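Local coordinates for uncharacterized protein (Enterococcus faecalis, PDB 3PM7), which is of unknown function but carries a PC4-like (transcriptional coactivator p15) domain, consistent with a role in binding nucleic acid, at residues A[22-28]-A[40-46]. Coordinates in Å, arbitrary orientation, origin at the centre of the assembly. Numbering follows the deposited sequence.
Sequences GWRKELN and DLREWAP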
loop_
_atom_site.group_PDB
_atom_site.type_symbol
_atom_site.label_atom_id
_atom_site.label_comp_id
_atom_site.label_asym_id
_atom_site.label_seq_id
_atom_site.Cartn_x
_atom_site.Cartn_y
_atom_site.Cartn_z
ATOM N N GLY A 22 -3.337 -17.547 -7.913
ATOM C CA GLY A 22 -4.610 -16.920 -7.586
ATOM C C GLY A 22 -4.552 -15.917 -6.449
ATOM O O GLY A 22 -5.570 -15.347 -6.078
ATOM N N TRP A 23 -3.375 -15.674 -5.894
ATOM C CA TRP A 23 -3.279 -14.655 -4.852
ATOM C C TRP A 23 -3.374 -13.299 -5.528
ATOM O O TRP A 23 -2.915 -13.134 -6.656
ATOM C CB TRP A 23 -1.953 -14.766 -4.093
ATOM C CG TRP A 23 -1.906 -15.887 -3.085
ATOM C CD1 TRP A 23 -2.036 -17.221 -3.335
ATOM C CD2 TRP A 23 -1.685 -15.765 -1.674
ATOM N NE1 TRP A 23 -1.925 -17.935 -2.169
ATOM C CE2 TRP A 23 -1.705 -17.066 -1.134
ATOM C CE3 TRP A 23 -1.486 -14.679 -0.812
ATOM C CZ2 TRP A 23 -1.533 -17.314 0.237
ATOM C CZ3 TRP A 23 -1.313 -14.926 0.550
ATOM C CH2 TRP A 23 -1.337 -16.232 1.056
ATOM N N ARG A 24 -3.962 -12.323 -4.843
ATOM C CA ARG A 24 -4.126 -10.990 -5.418
ATOM C C ARG A 24 -3.594 -9.927 -4.472
ATOM O O ARG A 24 -3.791 -10.020 -3.263
ATOM C CB ARG A 24 -5.615 -10.701 -5.654
ATOM C CG ARG A 24 -6.321 -11.632 -6.640
ATOM C CD ARG A 24 -7.710 -11.956 -6.105
ATOM N NE ARG A 24 -8.783 -11.330 -6.865
ATOM C CZ ARG A 24 -9.896 -10.831 -6.325
ATOM N NH1 ARG A 24 -10.084 -10.854 -5.008
ATOM N NH2 ARG A 24 -10.820 -10.293 -7.109
ATOM N N LYS A 25 -2.973 -8.890 -5.019
ATOM C CA LYS A 25 -2.643 -7.716 -4.219
ATOM C C LYS A 25 -3.839 -6.790 -4.267
ATOM O O LYS A 25 -4.329 -6.466 -5.357
ATOM C CB LYS A 25 -1.382 -7.015 -4.746
ATOM C CG LYS A 25 -0.773 -6.075 -3.707
ATOM C CD LYS A 25 0.629 -5.566 -4.096
ATOM C CE LYS A 25 1.714 -6.636 -3.972
ATOM N NZ LYS A 25 2.964 -6.205 -4.730
ATOM N N GLU A 26 -4.346 -6.389 -3.100
ATOM C CA GLU A 26 -5.658 -5.742 -3.044
ATOM C C GLU A 26 -5.645 -4.477 -2.219
ATOM O O GLU A 26 -4.984 -4.422 -1.208
ATOM C CB GLU A 26 -6.689 -6.695 -2.407
ATOM C CG GLU A 26 -7.128 -7.878 -3.265
ATOM C CD GLU A 26 -8.074 -8.824 -2.526
ATOM O OE1 GLU A 26 -8.725 -8.404 -1.525
ATOM O OE2 GLU A 26 -8.169 -10.000 -2.951
ATOM N N LEU A 27 -6.397 -3.466 -2.634
ATOM C CA LEU A 27 -6.729 -2.377 -1.728
ATOM C C LEU A 27 -8.115 -2.669 -1.172
ATOM O O LEU A 27 -9.095 -2.708 -1.930
ATOM C CB LEU A 27 -6.773 -1.042 -2.468
ATOM C CG LEU A 27 -7.131 0.133 -1.547
ATOM C CD1 LEU A 27 -5.941 0.404 -0.610
ATOM C CD2 LEU A 27 -7.451 1.383 -2.357
ATOM N N ASN A 28 -8.209 -2.887 0.137
ATOM C CA ASN A 28 -9.507 -3.086 0.813
ATOM C C ASN A 28 -9.695 -2.113 1.955
ATOM O O ASN A 28 -8.712 -1.629 2.513
ATOM C CB ASN A 28 -9.602 -4.496 1.406
ATOM C CG ASN A 28 -9.624 -5.571 0.332
ATOM O OD1 ASN A 28 -10.353 -5.453 -0.645
ATOM N ND2 ASN A 28 -8.821 -6.614 0.505
ATOM N N ASP A 40 -6.169 -0.868 3.476
ATOM C CA ASP A 40 -5.219 -1.943 3.700
ATOM C C ASP A 40 -4.774 -2.442 2.326
ATOM O O ASP A 40 -5.606 -2.745 1.457
ATOM C CB ASP A 40 -5.886 -3.075 4.507
ATOM C CG ASP A 40 -4.910 -4.181 4.897
ATOM O OD1 ASP A 40 -4.901 -5.259 4.266
ATOM O OD2 ASP A 40 -4.141 -3.978 5.843
ATOM N N LEU A 41 -3.465 -2.509 2.125
ATOM C CA LEU A 41 -2.900 -2.873 0.821
ATOM C C LEU A 41 -2.032 -4.099 1.041
ATOM O O LEU A 41 -1.040 -4.035 1.751
ATOM C CB LEU A 41 -2.037 -1.725 0.302
ATOM C CG LEU A 41 -1.617 -1.737 -1.164
ATOM C CD1 LEU A 41 -2.838 -1.744 -2.041
ATOM C CD2 LEU A 41 -0.749 -0.522 -1.473
ATOM N N ARG A 42 -2.411 -5.227 0.457
ATOM C CA ARG A 42 -1.846 -6.481 0.910
ATOM C C ARG A 42 -2.164 -7.605 -0.070
ATOM O O ARG A 42 -3.126 -7.518 -0.827
ATOM C CB ARG A 42 -2.476 -6.758 2.288
ATOM C CG ARG A 42 -2.297 -8.122 2.898
ATOM C CD ARG A 42 -3.093 -8.197 4.229
ATOM N NE ARG A 42 -2.973 -6.953 4.988
ATOM C CZ ARG A 42 -1.974 -6.661 5.823
ATOM N NH1 ARG A 42 -0.990 -7.536 6.033
ATOM N NH2 ARG A 42 -1.960 -5.488 6.463
ATOM N N GLU A 43 -1.375 -8.671 -0.034
ATOM C CA GLU A 43 -1.628 -9.858 -0.849
ATOM C C GLU A 43 -2.612 -10.794 -0.121
ATOM O O GLU A 43 -2.487 -11.009 1.081
ATOM C CB GLU A 43 -0.308 -10.588 -1.121
ATOM C CG GLU A 43 -0.332 -11.528 -2.345
ATOM C CD GLU A 43 -0.198 -10.795 -3.668
ATOM O OE1 GLU A 43 0.308 -9.655 -3.673
ATOM O OE2 GLU A 43 -0.605 -11.355 -4.710
ATOM N N TRP A 44 -3.591 -11.335 -0.854
ATOM C CA TRP A 44 -4.605 -12.217 -0.278
ATOM C C TRP A 44 -4.763 -13.486 -1.103
ATOM O O TRP A 44 -4.790 -13.424 -2.341
ATOM C CB TRP A 44 -5.952 -11.515 -0.281
ATOM C CG TRP A 44 -6.081 -10.422 0.713
ATOM C CD1 TRP A 44 -5.807 -9.096 0.520
ATOM C CD2 TRP A 44 -6.531 -10.554 2.075
ATOM N NE1 TRP A 44 -6.067 -8.389 1.683
ATOM C CE2 TRP A 44 -6.502 -9.269 2.649
ATOM C CE3 TRP A 44 -6.953 -11.633 2.853
ATOM C CZ2 TRP A 44 -6.877 -9.036 3.962
ATOM C CZ3 TRP A 44 -7.334 -11.396 4.179
ATOM C CH2 TRP A 44 -7.297 -10.108 4.709
ATOM N N ALA A 45 -4.910 -14.622 -0.428
ATOM C CA ALA A 45 -5.184 -15.884 -1.108
ATOM C C ALA A 45 -6.507 -15.793 -1.864
ATOM O O ALA A 45 -7.304 -14.892 -1.601
ATOM C CB ALA A 45 -5.201 -17.041 -0.104
ATOM N N PRO A 46 -6.750 -16.731 -2.803
ATOM C CA PRO A 46 -7.936 -16.742 -3.677
ATOM C C PRO A 46 -9.266 -16.305 -3.028
ATOM O O PRO A 46 -9.876 -15.323 -3.474
ATOM C CB PRO A 46 -8.008 -18.202 -4.131
ATOM C CG PRO A 46 -6.577 -18.615 -4.197
ATOM C CD PRO A 46 -5.864 -17.880 -3.083
HETATM O O HOH W 1 -6.146 -5.645 1.887
#
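The indole of Trp-23 lies against Ala-45 and Pro-46: Ala-45 CA sits 3.6 Å from the centroid of the Trp-23 five-membered ring, a CH-pi contact over its face, and Pro-46 CD adds a second at 4.2 Å. This overlap lies at the open end of the antiparallel beta hairpin of strands 24-30 and 38-44, the central pair of the four-stranded PC4-like sheet. Arg-24/Trp-44, Glu-26/Arg-42 and Asn-28/Asp-40 are hydrogen-bonded pairs, each joined by two backbone bonds, the longest Arg-42 N to Glu-26 O at 3.2 Å. Between them, Lys-25/Glu-43 and Leu-27/Leu-41 are non-hydrogen-bonded pairs with side chains on one face. There Leu-27 CB meets Leu-41 CD1 at 4.0 Å, Leu-41 packs on Leu-41 of the second subunit, and Lys-25 forms a salt bridge with Glu-61 of that subunit, so this face belongs to the dimer interface. The opposite face carries the side chains of the hydrogen-bonded pairs, including Trp-44, whose ring meets Phe-5 and His-48 edge-to-face. Along one strand, Arg-42 NE and NH2 pair with Asp-40 OD1 and OD2, both 2.7 Å. A water links the strands, accepting from Trp-44 NE1 (2.8 Å) and weakly from Asn-28 ND2 (3.2 Å), and donating to Asp-40 OD1 (2.7 Å).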